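Local structure of SAM-dependent methyltransferase (5BP7) at residues D25-R28 with I29-I32; W215-Y218 with E219-W223. The protein binds S-adenosyl-L-homocysteine and is probably a methyltransferase that uses S-adenosyl-L-methionine as its methyl donor. All coordinates share one frame; numbering follows the deposited sequence.

Contact 1 of 2, residues D25-R28 with I29-I32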
# COMPACT_ATOMS: atom_id res chain seq x y z
N ASP A 25 6.09 -15.94 -3.67
CA ASP A 25 6.85 -14.71 -3.79
C ASP A 25 6.26 -13.85 -4.89
O ASP A 25 5.60 -14.34 -5.81
CB ASP A 25 8.33 -15.00 -4.10
CG ASP A 25 9.28 -13.93 -3.53
OD1 ASP A 25 8.84 -12.95 -2.90
OD2 ASP A 25 10.50 -14.09 -3.74
N ILE A 26 6.51 -12.55 -4.78
CA ILE A 26 6.14 -11.61 -5.84
C ILE A 26 7.12 -11.73 -7.04
O ILE A 26 8.21 -12.28 -6.89
CB ILE A 26 6.05 -10.16 -5.31
CG1 ILE A 26 7.41 -9.63 -4.82
CG2 ILE A 26 4.98 -10.08 -4.22
CD1 ILE A 26 7.36 -8.19 -4.32
N PRO A 27 6.74 -11.21 -8.22
CA PRO A 27 7.67 -11.19 -9.36
C PRO A 27 8.95 -10.42 -9.06
O PRO A 27 8.92 -9.42 -8.34
CB PRO A 27 6.88 -10.48 -10.46
CG PRO A 27 5.45 -10.66 -10.09
CD PRO A 27 5.43 -10.62 -8.59
N ARG A 28 10.07 -10.91 -9.58
CA ARG A 28 11.40 -10.36 -9.26
C ARG A 28 11.58 -8.88 -9.54
O ARG A 28 12.30 -8.20 -8.82
CB ARG A 28 12.51 -11.08 -10.02
CG ARG A 28 12.96 -12.35 -9.36
CD ARG A 28 14.15 -12.91 -10.11
NE ARG A 28 15.36 -12.13 -9.84
CZ ARG A 28 16.38 -11.95 -10.67
NH1 ARG A 28 16.38 -12.46 -11.91
NH2 ARG A 28 17.41 -11.23 -10.27
N ILE A 29 10.95 -8.40 -10.61
CA ILE A 29 11.02 -6.98 -10.96
C ILE A 29 10.59 -6.07 -9.78
O ILE A 29 11.25 -5.06 -9.53
CB ILE A 29 10.22 -6.66 -12.25
CG1 ILE A 29 10.56 -5.26 -12.76
CG2 ILE A 29 8.70 -6.79 -12.07
CD1 ILE A 29 11.93 -5.16 -13.39
N PHE A 30 9.52 -6.43 -9.07
CA PHE A 30 9.05 -5.65 -7.93
C PHE A 30 10.08 -5.63 -6.82
O PHE A 30 10.35 -4.61 -6.20
CB PHE A 30 7.72 -6.21 -7.38
CG PHE A 30 6.55 -5.92 -8.26
CD1 PHE A 30 6.02 -4.63 -8.34
CD2 PHE A 30 5.95 -6.93 -9.03
CE1 PHE A 30 4.93 -4.35 -9.16
CE2 PHE A 30 4.86 -6.65 -9.87
CZ PHE A 30 4.35 -5.37 -9.93
N THR A 31 10.64 -6.81 -6.55
CA THR A 31 11.70 -6.99 -5.56
C THR A 31 12.92 -6.11 -5.89
O THR A 31 13.44 -5.42 -5.03
CB THR A 31 12.10 -8.48 -5.46
OG1 THR A 31 10.92 -9.25 -5.20
CG2 THR A 31 13.05 -8.73 -4.33
N ILE A 32 13.33 -6.15 -7.15
CA ILE A 32 14.49 -5.40 -7.63
C ILE A 32 14.28 -3.88 -7.52
O ILE A 32 15.15 -3.18 -7.03
CB ILE A 32 14.81 -5.78 -9.09
CG1 ILE A 32 15.41 -7.19 -9.16
CG2 ILE A 32 15.76 -4.78 -9.74
CD1 ILE A 32 15.24 -7.85 -10.51
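Ile26 runs nearly perpendicular to Phe30 where the chain enters helix 28-34, the methyl CD1 of Ile26 standing 3.7 Å from Phe30 CB. In Ile26, CG1 is flanked by both the backbone N and the carbonyl carbon (chi1 64°), which carries the branch towards the first turn; there CG1 also comes 3.6 Å from Thr31 OG1. Pro27 approaches Phe30 differently. The two side chains run alongside one another, and Pro27 CG meets the rim of the ring in its plane, 3.9 Å from Phe30 CD2.

Pro27 holds the N-cap position. Its carbonyl oxygen receives a weak bond from Phe30 N, bent to 131° at the hydrogen, whereas the next step is regular: Ile32 N reaches Arg28 O at 2.8 Å with an N-H...O angle of 161°. The side chain of Ile32 lies close to Arg28 O, with CG1 3.3 Å away. Ile32 CD1 also lies over one face of the Arg28 guanidinium, 4.0 Å from NH2. The Arg28 chain bends at chi3, and NH2 makes a salt bridge with Asp236; Trp229 of helix 212-232 touches both Arg28 and Ile32.

Ile26 itself touches the bound S-adenosyl-L-homocysteine, and Asp25 OD1 accepts a bond from Gln92 N at helix 92-104. Phe30 packs on Ile26 and Pro27 through carbon, while Thr31 OG1 and the Arg28 guanidinium each face a carbon of an isoleucine. Ile26 is thus held by van der Waals packing, with Phe30, Thr31 and Phe94 of helix 92-104 among its neighbours, consistent with an apolar contribution to the ligand pocket.

Contact 2 of 2, residues W215-Y218 with E219-W223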
# COMPACT_ATOMS: atom_id res chain seq x y z
N TRP A 215 3.96 10.67 -4.65
CA TRP A 215 4.20 9.91 -5.87
C TRP A 215 5.66 9.97 -6.31
O TRP A 215 6.25 8.96 -6.68
CB TRP A 215 3.30 10.41 -6.99
CG TRP A 215 1.98 9.80 -7.04
CD1 TRP A 215 0.78 10.39 -6.72
CD2 TRP A 215 1.69 8.49 -7.46
NE1 TRP A 215 -0.26 9.49 -6.90
CE2 TRP A 215 0.28 8.31 -7.35
CE3 TRP A 215 2.48 7.41 -7.90
CZ2 TRP A 215 -0.34 7.14 -7.69
CZ3 TRP A 215 1.85 6.22 -8.23
CH2 TRP A 215 0.45 6.09 -8.11
N ASP A 216 6.25 11.15 -6.24
CA ASP A 216 7.67 11.31 -6.57
C ASP A 216 8.54 10.39 -5.72
O ASP A 216 9.43 9.74 -6.25
CB ASP A 216 8.13 12.76 -6.41
CG ASP A 216 7.56 13.71 -7.47
OD1 ASP A 216 6.96 13.24 -8.48
OD2 ASP A 216 7.72 14.96 -7.31
N ARG A 217 8.28 10.34 -4.41
CA ARG A 217 9.05 9.44 -3.51
C ARG A 217 8.93 8.00 -3.89
O ARG A 217 9.92 7.29 -3.99
CB ARG A 217 8.64 9.57 -2.02
CG ARG A 217 8.94 10.90 -1.32
CD ARG A 217 10.41 11.27 -1.27
NE ARG A 217 10.89 11.78 -2.56
CZ ARG A 217 11.87 11.24 -3.29
NH1 ARG A 217 12.50 10.13 -2.92
NH2 ARG A 217 12.19 11.83 -4.43
N TYR A 218 7.71 7.57 -4.14
CA TYR A 218 7.45 6.20 -4.50
C TYR A 218 8.09 5.80 -5.85
O TYR A 218 8.77 4.77 -5.94
CB TYR A 218 5.95 5.96 -4.53
CG TYR A 218 5.61 4.59 -5.02
CD1 TYR A 218 6.07 3.47 -4.36
CD2 TYR A 218 4.88 4.41 -6.19
CE1 TYR A 218 5.81 2.21 -4.83
CE2 TYR A 218 4.59 3.14 -6.66
CZ TYR A 218 5.07 2.05 -5.97
OH TYR A 218 4.83 0.81 -6.42
N GLU A 219 7.93 6.64 -6.88
CA GLU A 219 8.46 6.31 -8.20
C GLU A 219 9.93 6.62 -8.36
O GLU A 219 10.68 5.75 -8.81
CB GLU A 219 7.68 6.97 -9.34
CG GLU A 219 6.23 6.53 -9.41
CD GLU A 219 6.00 5.07 -9.82
OE1 GLU A 219 6.95 4.33 -10.18
OE2 GLU A 219 4.82 4.65 -9.77
N ALA A 220 10.36 7.83 -8.02
CA ALA A 220 11.76 8.24 -8.28
C ALA A 220 12.80 7.41 -7.56
O ALA A 220 13.91 7.20 -8.08
CB ALA A 220 11.96 9.71 -7.97
N ALA A 221 12.46 6.94 -6.36
CA ALA A 221 13.39 6.12 -5.61
C ALA A 221 13.69 4.79 -6.32
O ALA A 221 14.76 4.22 -6.17
CB ALA A 221 12.88 5.88 -4.19
N LYS A 222 12.73 4.31 -7.11
CA LYS A 222 12.94 3.10 -7.90
C LYS A 222 14.08 3.26 -8.89
O LYS A 222 14.84 2.32 -9.13
CB LYS A 222 11.69 2.71 -8.67
CG LYS A 222 10.49 2.40 -7.80
CD LYS A 222 9.30 2.03 -8.69
CE LYS A 222 8.04 1.76 -7.88
NZ LYS A 222 6.92 1.61 -8.85
N TRP A 223 14.22 4.46 -9.44
CA TRP A 223 15.18 4.66 -10.51
C TRP A 223 16.61 4.52 -10.01
O TRP A 223 17.44 3.85 -10.63
CB TRP A 223 14.97 6.01 -11.19
CG TRP A 223 13.57 6.26 -11.55
CD1 TRP A 223 12.60 5.32 -11.80
CD2 TRP A 223 12.95 7.54 -11.71
NE1 TRP A 223 11.40 5.94 -12.09
CE2 TRP A 223 11.59 7.30 -12.04
CE3 TRP A 223 13.40 8.87 -11.59
CZ2 TRP A 223 10.68 8.33 -12.27
CZ3 TRP A 223 12.46 9.91 -11.81
CH2 TRP A 223 11.13 9.63 -12.15
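Glu219 opens the second half of this i to i+4 helical contact within helix 212-232, its N reaching Trp215 O at 2.9 Å in a nearly straight bond (168°). Its side chain, bent at chi2, runs beside Trp215: OE2 meets the indole edge 3.7 Å from CZ3, and carboxylate and ring are nearly coplanar. The same OE2 lies 3.5 Å from Tyr218 CE2, but there the two planes are 66° apart. Tyr253 of helix 239-260 also packs on both Trp215 and Glu219.

Ala220 continues the ladder, its N bonded to Asp216 O at 2.8 Å, and its CB is 4.1 Å from Arg217 NH2. The bond from Ala221 N to Arg217 O is weak at 3.5 Å. Asp216 OD1 is hydrogen-bonded to Tyr253 OH and salt-bridged to Arg258.

Lys222, stretched out straight past CG, lays its end across Tyr218 in a CH-pi contact, CE being 3.9 Å from the ring centroid. With CG anti to the backbone N (chi1 175°), the Tyr218 ring lies where Lys222 can reach its face; its OH is bonded to Glu34. Lys222 NZ, one bond past CE, forms a salt bridge with Glu219 OE1 at 3.0 Å, meeting that oxygen from above the carboxylate plane.

How the contacts relate
Contact 1 is a surface contact at the start of helix 28-34, whereas contact 2 is partly buried, in the body of helix 212-232; their centres are 16 Å apart and they do not touch directly. The two helices nevertheless meet, since Trp229 packs on residues of contact 1 and Glu34, at the end of helix 28-34, binds Tyr218 of contact 2. Both also face helix 239-260. Contact 1 reaches the ligand itself through Ile26, while Tyr218 of contact 2 remains about 6 Å from it. Their side-chain chemistry differs too: mostly apolar packing at the helix start, with Arg28 paired to Asp236 outside it, against an aromatic ring, a carboxylate and a lysine in the longer helix.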